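Local coordinates for MsStt7d protein (Micromonas, PDB 4IX3) that probably acts as a protein kinase, using ATP to phosphorylate other proteins, and is represented here by the catalytic domain of an Stt7 state transition kinase homologue, at residues V36-F41 with E114-V119; D212-K217 with R266-L271; A287-K292 with A310-C315. All coordinates share one frame; numbering follows the deposited sequence.

In the fold
The three interactions lie in one protein kinase catalytic domain and sample different layers of it. Interaction 1 is a surface contact in which a charged pair ties a strand of the N-lobe sheet to the linker leading into the helical C-lobe. Interaction 2, partly buried, sets the loop 212-217 against the start of helix 268-280 and combines a salt-bridge network with apolar packing alongside it. Interaction 3 is buried between helices 285-291 and 302-318, far from interaction 1 and across the centre of the chain; it relies on flat groups stacking, without a hydrogen bond across. Interactions 2 and 3 share the C-lobe, where helices 268-280 and 285-291 follow each other in the chain.

Interaction 1: residues V36-F41 with E114-V119; sequences VFRGVF and EGENTV
R38 and E116 form a salt bridge between the N-lobe sheet of the protein kinase fold and the linker to its C-lobe: R38 sits on strand 34-41, and E116 on the stretch that follows strand 106-112 and runs towards helix 119-125. This linker is the kinase hinge, A112 and E114 of which belong to the ADP-binding site, empty in this chain. From CB, which heads toward the linker, the arginine runs out with CG anti to the carbonyl carbon (chi1 -71°), and the chain stays extended as far as NE. CB and CG serve as a spacer. R38 CD is the first atom near the carboxylate, with E116 OE1 3.8 Å away. R38 NE then meets both oxygens, lying 3.2 Å from E116 OE1 and equally far from E116 OE2. CZ makes no polar contact of its own; it carries NH2, which makes the shortest bond, 2.9 Å from R38 NH2 to E116 OE2. The grip is thus side-on, with NE and NH2 both working. It is not perfectly flat: the oxygens lie in the guanidinium plane, yet the carboxylate is turned 32° from it. With an alanine here both donors are gone, and the E116 carboxylate would probably lose its charge partner and turn more freely on its bent chain. E116 OE1 has a second donor in N113 ND2, so the linker holds its own glutamate as well. At E116 OE2, NE and NH2 of R38 arrive from the same face of the carboxylate, NH2 about 30° out of its plane.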
loop_
_atom_site.group_PDB
_atom_site.type_symbol
_atom_site.label_atom_id
_atom_site.label_comp_id
_atom_site.label_asym_id
_atom_site.label_seq_id
_atom_site.Cartn_x
_atom_site.Cartn_y
_atom_site.Cartn_z
ATOM N N VAL B 36 -0.229 -10.518 1.855
ATOM C CA VAL B 36 -0.761 -11.726 2.514
ATOM C C VAL B 36 -0.950 -12.799 1.447
ATOM O O VAL B 36 -1.471 -12.518 0.369
ATOM C CB VAL B 36 -2.074 -11.427 3.287
ATOM C CG1 VAL B 36 -2.582 -12.722 3.904
ATOM C CG2 VAL B 36 -1.823 -10.371 4.356
ATOM N N PHE B 37 -0.524 -14.019 1.752
ATOM C CA PHE B 37 -0.723 -15.164 0.895
ATOM C C PHE B 37 -1.435 -16.283 1.679
ATOM O O PHE B 37 -1.320 -16.357 2.891
ATOM C CB PHE B 37 0.643 -15.736 0.494
ATOM C CG PHE B 37 1.504 -14.794 -0.293
ATOM C CD1 PHE B 37 1.564 -14.900 -1.661
ATOM C CD2 PHE B 37 2.287 -13.858 0.351
ATOM C CE1 PHE B 37 2.346 -14.012 -2.382
ATOM C CE2 PHE B 37 3.137 -13.001 -0.357
ATOM C CZ PHE B 37 3.163 -13.102 -1.727
ATOM N N ARG B 38 -2.144 -17.169 0.993
ATOM C CA ARG B 38 -2.572 -18.420 1.644
ATOM C C ARG B 38 -1.374 -19.368 1.657
ATOM O O ARG B 38 -0.494 -19.294 0.804
ATOM C CB ARG B 38 -3.689 -19.101 0.870
ATOM C CG ARG B 38 -5.018 -18.393 0.940
ATOM C CD ARG B 38 -5.946 -19.299 0.165
ATOM N NE ARG B 38 -7.265 -18.705 0.001
ATOM C CZ ARG B 38 -7.566 -17.834 -0.958
ATOM N NH1 ARG B 38 -6.625 -17.461 -1.817
ATOM N NH2 ARG B 38 -8.787 -17.299 -1.023
ATOM N N GLY B 39 -1.358 -20.292 2.606
ATOM C CA GLY B 39 -0.343 -21.341 2.609
ATOM C C GLY B 39 -0.865 -22.572 3.323
ATOM O O GLY B 39 -2.005 -22.619 3.784
ATOM N N VAL B 40 -0.039 -23.610 3.319
ATOM C CA VAL B 40 -0.387 -24.860 3.993
ATOM C C VAL B 40 0.809 -25.187 4.878
ATOM O O VAL B 40 1.960 -25.200 4.392
ATOM C CB VAL B 40 -0.627 -26.006 2.989
ATOM C CG1 VAL B 40 -0.940 -27.287 3.745
ATOM C CG2 VAL B 40 -1.782 -25.667 2.045
ATOM N N PHE B 41 0.522 -25.495 6.140
ATOM C CA PHE B 41 1.547 -25.779 7.122
ATOM C C PHE B 41 1.431 -27.280 7.448
ATOM O O PHE B 41 0.333 -27.772 7.761
ATOM C CB PHE B 41 1.324 -24.894 8.353
ATOM C CG PHE B 41 2.255 -25.132 9.511
ATOM C CD1 PHE B 41 3.647 -25.112 9.345
ATOM C CD2 PHE B 41 1.745 -25.379 10.790
ATOM C CE1 PHE B 41 4.492 -25.249 10.439
ATOM C CE2 PHE B 41 2.587 -25.493 11.907
ATOM C CZ PHE B 41 3.984 -25.444 11.726
ATOM N N GLU B 114 -8.845 -18.639 9.274
ATOM C CA GLU B 114 -10.076 -18.762 10.054
ATOM C C GLU B 114 -11.290 -18.989 9.142
ATOM O O GLU B 114 -12.391 -19.266 9.645
ATOM C CB GLU B 114 -10.276 -17.513 10.898
ATOM C CG GLU B 114 -9.152 -17.330 11.911
ATOM C CD GLU B 114 -9.202 -18.295 13.081
ATOM O OE1 GLU B 114 -10.268 -18.910 13.336
ATOM O OE2 GLU B 114 -8.253 -18.234 13.877
ATOM N N GLY B 115 -11.136 -18.867 7.832
ATOM C CA GLY B 115 -12.221 -19.062 6.906
ATOM C C GLY B 115 -11.958 -18.381 5.580
ATOM O O GLY B 115 -11.291 -17.361 5.497
ATOM N N GLU B 116 -12.557 -18.968 4.549
ATOM C CA GLU B 116 -12.393 -18.501 3.198
ATOM C C GLU B 116 -13.105 -17.207 2.820
ATOM O O GLU B 116 -12.707 -16.568 1.828
ATOM C CB GLU B 116 -12.689 -19.613 2.204
ATOM C CG GLU B 116 -11.467 -20.492 1.990
ATOM C CD GLU B 116 -10.184 -19.715 1.727
ATOM O OE1 GLU B 116 -9.117 -20.199 2.117
ATOM O OE2 GLU B 116 -10.207 -18.615 1.140
ATOM N N ASN B 117 -13.976 -16.770 3.721
ATOM C CA ASN B 117 -15.051 -15.788 3.620
ATOM C C ASN B 117 -14.598 -14.532 4.317
ATOM O O ASN B 117 -13.763 -14.628 5.212
ATOM C CB ASN B 117 -16.329 -16.283 4.400
ATOM C CG ASN B 117 -16.172 -16.309 5.954
ATOM O OD1 ASN B 117 -16.285 -15.265 6.642
ATOM N ND2 ASN B 117 -16.037 -17.508 6.525
ATOM N N THR B 118 -14.931 -13.321 3.863
ATOM C CA THR B 118 -14.938 -12.181 4.798
ATOM C C THR B 118 -16.394 -11.748 4.986
ATOM O O THR B 118 -17.221 -12.064 4.141
ATOM C CB THR B 118 -14.150 -10.961 4.244
ATOM O OG1 THR B 118 -14.874 -10.406 3.126
ATOM C CG2 THR B 118 -12.750 -11.362 3.786
ATOM N N VAL B 119 -16.678 -10.988 6.026
ATOM C CA VAL B 119 -18.040 -10.458 6.194
ATOM C C VAL B 119 -18.414 -9.519 5.039
ATOM O O VAL B 119 -19.578 -9.479 4.641
ATOM C CB VAL B 119 -18.167 -9.833 7.586
ATOM C CG1 VAL B 119 -19.476 -9.036 7.678
ATOM C CG2 VAL B 119 -18.099 -10.966 8.640
#

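Interaction 2: residues D212-K217 with R266-L271; sequences DPRYAK and RTDAGL
The backbones approach most closely at R214 and D268, whose CA atoms are 7.5 Å apart, with the loop 212-217 lying against the first turn of helix 268-280. R214 bridges the gap between two carboxylates. Within its own loop it takes D212 side-on: R214 NE reaches D212 OD1 in a nearly straight bond (170°), and R214 NH2 lies 2.7 Å from D212 OD2, both oxygens using their syn lone pairs. D212 OD1 also receives the backbone N of R214, closing an Asx turn that holds the arginine beside its partner. The bend at chi3 (-66°) leaves R214 NH1 facing the helix, where D268 OD1 is 2.9 Å from R214 NH1 and D268 OD2 adds a weak bond. This second carboxylate stands almost upright to the guanidinium, the planes 82° apart. Shared between two acids, the arginine's charge is probably well compensated. In the kinase fold the loop lies in the segment that runs on from the DLG motif of the magnesium ligand D188, and D212 also pairs with K170 of the catalytic loop, which contains D168. The helix corresponds to αG of the C-lobe. Y215 covers one face of the R214 guanidinium, with its CE2 off-centre above the plane; its OH bonds to Q259 and shares a water that donates to D268 OD1, which also pairs with R124. Beside the charged network, L271 CD2 packs 3.9 Å from Y215 CE1 and 3.7 Å from R214 O. The second subunit also packs here, its D55 on D212 and R214 and its A54 on D268.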
loop_
_atom_site.group_PDB
_atom_site.type_symbol
_atom_site.label_atom_id
_atom_site.label_comp_id
_atom_site.label_asym_id
_atom_site.label_seq_id
_atom_site.Cartn_x
_atom_site.Cartn_y
_atom_site.Cartn_z
ATOM N N ASP B 212 -8.712 3.835 6.737
ATOM C CA ASP B 212 -9.543 3.603 5.591
ATOM C C ASP B 212 -10.605 4.712 5.641
ATOM O O ASP B 212 -11.349 4.796 6.611
ATOM C CB ASP B 212 -10.199 2.236 5.755
ATOM C CG ASP B 212 -10.966 1.818 4.531
ATOM O OD1 ASP B 212 -11.650 2.702 3.962
ATOM O OD2 ASP B 212 -11.019 0.606 4.199
ATOM N N PRO B 213 -10.655 5.609 4.629
ATOM C CA PRO B 213 -11.569 6.743 4.706
ATOM C C PRO B 213 -13.034 6.334 4.783
ATOM O O PRO B 213 -13.883 7.089 5.273
ATOM C CB PRO B 213 -11.262 7.553 3.449
ATOM C CG PRO B 213 -10.530 6.622 2.560
ATOM C CD PRO B 213 -9.858 5.571 3.385
ATOM N N ARG B 214 -13.367 5.140 4.315
ATOM C CA ARG B 214 -14.751 4.701 4.348
ATOM C C ARG B 214 -15.236 4.419 5.779
ATOM O O ARG B 214 -16.459 4.462 6.022
ATOM C CB ARG B 214 -14.901 3.428 3.519
ATOM C CG ARG B 214 -14.550 3.600 2.037
ATOM C CD ARG B 214 -14.595 2.284 1.298
ATOM N NE ARG B 214 -13.522 1.442 1.833
ATOM C CZ ARG B 214 -13.386 0.151 1.574
ATOM N NH1 ARG B 214 -14.221 -0.448 0.744
ATOM N NH2 ARG B 214 -12.417 -0.539 2.201
ATOM N N TYR B 215 -14.304 4.106 6.677
ATOM C CA TYR B 215 -14.601 3.631 8.025
ATOM C C TYR B 215 -13.989 4.514 9.081
ATOM O O TYR B 215 -13.945 4.149 10.250
ATOM C CB TYR B 215 -14.139 2.183 8.187
ATOM C CG TYR B 215 -14.892 1.263 7.236
ATOM C CD1 TYR B 215 -16.188 0.812 7.578
ATOM C CD2 TYR B 215 -14.389 0.911 5.970
ATOM C CE1 TYR B 215 -16.905 0.019 6.723
ATOM C CE2 TYR B 215 -15.113 0.135 5.103
ATOM C CZ TYR B 215 -16.386 -0.334 5.479
ATOM O OH TYR B 215 -17.116 -1.080 4.590
ATOM N N ALA B 216 -13.628 5.742 8.701
ATOM C CA ALA B 216 -13.093 6.715 9.650
ATOM C C ALA B 216 -13.782 8.051 9.357
ATOM O O ALA B 216 -13.952 8.439 8.187
ATOM C CB ALA B 216 -11.571 6.849 9.458
ATOM N N LYS B 217 -14.293 8.685 10.416
ATOM C CA LYS B 217 -14.872 10.029 10.315
ATOM C C LYS B 217 -13.867 10.953 9.615
ATOM O O LYS B 217 -12.665 10.917 9.918
ATOM C CB LYS B 217 -15.247 10.537 11.722
ATOM C CG LYS B 217 -15.851 11.935 11.774
ATOM C CD LYS B 217 -16.504 12.230 13.121
ATOM C CE LYS B 217 -17.081 13.631 13.120
ATOM N NZ LYS B 217 -16.010 14.530 13.643
ATOM N N ARG B 266 -24.610 -1.616 1.949
ATOM C CA ARG B 266 -23.480 -2.569 1.874
ATOM C C ARG B 266 -22.471 -2.257 0.774
ATOM O O ARG B 266 -21.379 -2.815 0.771
ATOM C CB ARG B 266 -23.976 -4.017 1.745
ATOM C CG ARG B 266 -24.683 -4.405 3.044
ATOM C CD ARG B 266 -25.268 -5.786 2.997
ATOM N NE ARG B 266 -25.859 -6.117 4.296
ATOM C CZ ARG B 266 -26.582 -7.227 4.506
ATOM N NH1 ARG B 266 -26.754 -8.122 3.527
ATOM N NH2 ARG B 266 -27.144 -7.469 5.693
ATOM N N THR B 267 -22.863 -1.447 -0.215
ATOM C CA THR B 267 -21.903 -1.053 -1.236
ATOM C C THR B 267 -21.135 0.141 -0.678
ATOM O O THR B 267 -21.607 0.852 0.214
ATOM C CB THR B 267 -22.638 -0.594 -2.490
ATOM O OG1 THR B 267 -23.525 0.466 -2.133
ATOM C CG2 THR B 267 -23.420 -1.722 -3.085
ATOM N N ASP B 268 -19.936 0.378 -1.209
ATOM C CA ASP B 268 -19.166 1.545 -0.806
ATOM C C ASP B 268 -19.983 2.808 -1.049
ATOM O O ASP B 268 -19.946 3.713 -0.229
ATOM C CB ASP B 268 -17.885 1.681 -1.639
ATOM C CG ASP B 268 -16.818 0.663 -1.285
ATOM O OD1 ASP B 268 -16.933 -0.149 -0.334
ATOM O OD2 ASP B 268 -15.739 0.750 -1.886
ATOM N N ALA B 269 -20.651 2.884 -2.207
ATOM C CA ALA B 269 -21.401 4.067 -2.569
ATOM C C ALA B 269 -22.585 4.306 -1.631
ATOM O O ALA B 269 -22.867 5.460 -1.276
ATOM C CB ALA B 269 -21.881 3.969 -4.018
ATOM N N GLY B 270 -23.252 3.241 -1.186
ATOM C CA GLY B 270 -24.410 3.386 -0.288
ATOM C C GLY B 270 -23.967 3.939 1.064
ATOM O O GLY B 270 -24.520 4.895 1.589
ATOM N N LEU B 271 -22.918 3.347 1.656
ATOM C CA LEU B 271 -22.443 3.863 2.947
ATOM C C LEU B 271 -21.940 5.286 2.807
ATOM O O LEU B 271 -22.191 6.134 3.668
ATOM C CB LEU B 271 -21.332 2.938 3.488
ATOM C CG LEU B 271 -20.723 3.361 4.824
ATOM C CD1 LEU B 271 -21.778 3.310 5.898
ATOM C CD2 LEU B 271 -19.522 2.482 5.168
HETATM O O HOH W 1 -18.060 -0.147 2.109
#

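Interaction 3: residues A287-K292 with A310-C315; sequences AFRGEK and AGWDLC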
loop_
_atom_site.group_PDB
_atom_site.type_symbol
_atom_site.label_atom_id
_atom_site.label_comp_id
_atom_site.label_asym_id
_atom_site.label_seq_id
_atom_site.Cartn_x
_atom_site.Cartn_y
_atom_site.Cartn_z
ATOM N N ALA B 287 -32.272 13.480 13.091
ATOM C CA ALA B 287 -32.353 14.458 12.006
ATOM C C ALA B 287 -32.220 13.782 10.642
ATOM O O ALA B 287 -32.935 14.123 9.698
ATOM C CB ALA B 287 -31.346 15.559 12.194
ATOM N N PHE B 288 -31.388 12.745 10.567
ATOM C CA PHE B 288 -31.345 11.969 9.345
ATOM C C PHE B 288 -32.702 11.337 9.035
ATOM O O PHE B 288 -33.193 11.429 7.894
ATOM C CB PHE B 288 -30.259 10.885 9.391
ATOM C CG PHE B 288 -30.316 9.974 8.200
ATOM C CD1 PHE B 288 -29.594 10.275 7.042
ATOM C CD2 PHE B 288 -31.111 8.828 8.212
ATOM C CE1 PHE B 288 -29.686 9.470 5.927
ATOM C CE2 PHE B 288 -31.210 8.037 7.075
ATOM C CZ PHE B 288 -30.518 8.375 5.927
ATOM N N ARG B 289 -33.285 10.687 10.046
ATOM C CA ARG B 289 -34.585 10.030 9.885
ATOM C C ARG B 289 -35.670 11.023 9.472
ATOM O O ARG B 289 -36.426 10.739 8.542
ATOM C CB ARG B 289 -34.981 9.254 11.154
ATOM C CG ARG B 289 -33.972 8.170 11.488
ATOM C CD ARG B 289 -34.063 7.887 12.974
ATOM N NE ARG B 289 -35.232 7.063 13.265
ATOM C CZ ARG B 289 -35.572 6.662 14.486
ATOM N NH1 ARG B 289 -34.892 7.069 15.561
ATOM N NH2 ARG B 289 -36.573 5.814 14.622
ATOM N N GLY B 290 -35.700 12.195 10.110
ATOM C CA GLY B 290 -36.737 13.218 9.901
ATOM C C GLY B 290 -36.544 13.965 8.596
ATOM O O GLY B 290 -37.519 14.208 7.888
ATOM N N GLU B 291 -35.295 14.273 8.247
ATOM C CA GLU B 291 -34.984 15.123 7.097
ATOM C C GLU B 291 -34.652 14.407 5.787
ATOM O O GLU B 291 -34.803 14.973 4.707
ATOM C CB GLU B 291 -33.835 16.069 7.431
ATOM C CG GLU B 291 -34.103 17.018 8.591
ATOM C CD GLU B 291 -32.983 18.034 8.746
ATOM O OE1 GLU B 291 -32.301 18.358 7.743
ATOM O OE2 GLU B 291 -32.758 18.488 9.886
ATOM N N LYS B 292 -34.018 13.237 5.881
ATOM C CA LYS B 292 -33.345 12.630 4.730
ATOM C C LYS B 292 -33.865 11.242 4.402
ATOM O O LYS B 292 -33.756 10.787 3.263
ATOM C CB LYS B 292 -31.844 12.496 4.987
ATOM C CG LYS B 292 -31.103 13.809 5.173
ATOM C CD LYS B 292 -31.012 14.562 3.861
ATOM C CE LYS B 292 -30.408 15.945 4.031
ATOM N NZ LYS B 292 -28.967 15.873 4.407
ATOM N N ALA B 310 -34.246 1.018 18.448
ATOM C CA ALA B 310 -33.070 0.705 19.242
ATOM C C ALA B 310 -31.796 0.741 18.397
ATOM O O ALA B 310 -30.745 1.218 18.849
ATOM C CB ALA B 310 -33.249 -0.677 19.899
ATOM N N GLY B 311 -31.859 0.190 17.192
ATOM C CA GLY B 311 -30.661 0.138 16.342
ATOM C C GLY B 311 -30.211 1.533 15.931
ATOM O O GLY B 311 -29.006 1.831 15.907
ATOM N N TRP B 312 -31.150 2.405 15.551
ATOM C CA TRP B 312 -30.774 3.800 15.320
ATOM C C TRP B 312 -30.075 4.375 16.529
ATOM O O TRP B 312 -29.110 5.155 16.383
ATOM C CB TRP B 312 -31.987 4.668 15.011
ATOM C CG TRP B 312 -32.555 4.452 13.643
ATOM C CD1 TRP B 312 -33.814 3.991 13.315
ATOM C CD2 TRP B 312 -31.920 4.829 12.378
ATOM N NE1 TRP B 312 -34.013 4.077 11.962
ATOM C CE2 TRP B 312 -32.889 4.518 11.332
ATOM C CE3 TRP B 312 -30.672 5.341 12.031
ATOM C CZ2 TRP B 312 -32.611 4.734 9.985
ATOM C CZ3 TRP B 312 -30.413 5.572 10.678
ATOM C CH2 TRP B 312 -31.359 5.278 9.677
ATOM N N ASP B 313 -30.603 4.138 17.733
ATOM C CA ASP B 313 -30.018 4.727 18.902
ATOM C C ASP B 313 -28.591 4.210 19.091
ATOM O O ASP B 313 -27.716 4.974 19.475
ATOM C CB ASP B 313 -30.841 4.445 20.177
ATOM C CG ASP B 313 -30.358 5.304 21.339
ATOM O OD1 ASP B 313 -29.676 4.772 22.240
ATOM O OD2 ASP B 313 -30.582 6.547 21.330
ATOM N N LEU B 314 -28.363 2.915 18.884
ATOM C CA LEU B 314 -27.011 2.365 19.100
ATOM C C LEU B 314 -26.036 2.923 18.067
ATOM O O LEU B 314 -24.892 3.268 18.376
ATOM C CB LEU B 314 -27.036 0.828 19.037
ATOM C CG LEU B 314 -25.666 0.155 19.158
ATOM C CD1 LEU B 314 -24.870 0.602 20.388
ATOM C CD2 LEU B 314 -25.813 -1.369 19.082
ATOM N N CYS B 315 -26.476 3.018 16.828
ATOM C CA CYS B 315 -25.687 3.716 15.804
ATOM C C CYS B 315 -25.355 5.131 16.262
ATOM O O CYS B 315 -24.214 5.558 16.143
ATOM C CB CYS B 315 -26.392 3.771 14.441
ATOM S SG CYS B 315 -26.401 2.211 13.549
#
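R289 lies flat on the indole of W312, its guanidinium 3.9 Å from the ring, centre to centre, and tilted from it by only 18°. The two chains run antiparallel alongside one another, and this brings successive arginine atoms over different parts of one indole face. R289 CG is over the middle of the ring system, near W312 CE2. R289 CD sits almost straight above the five-membered ring of W312, 3.7 Å from its centroid, a CH-pi contact. Farther on, R289 NE and CZ are each 3.4 Å from W312 CD1, and R289 NH1 reaches past the ring to W312 CB. The bend at chi3 (77°) lays the guanidinium over the indole face. R289 NE and W312 NE1 come near each other but are both donors, and each group finds its acceptor outside: R289 NH1 bonds to N286 OD1, and W312 NE1 to D305 OD1, which should help fix the rotation of both flat groups. The setting is the helical C-lobe of the kinase, where helix 285-291 packs against helix 302-318, with helix 268-280 contributing F274 to both W312 and F288. F288 meets the benzo end of the indole at a slant, the ring planes 39° apart. F288 CE2 lies 3.8 Å from W312 CH2, and the two side chains run at about a right angle. Y296 meets the F288 ring edge-to-face, and F301 meets W312.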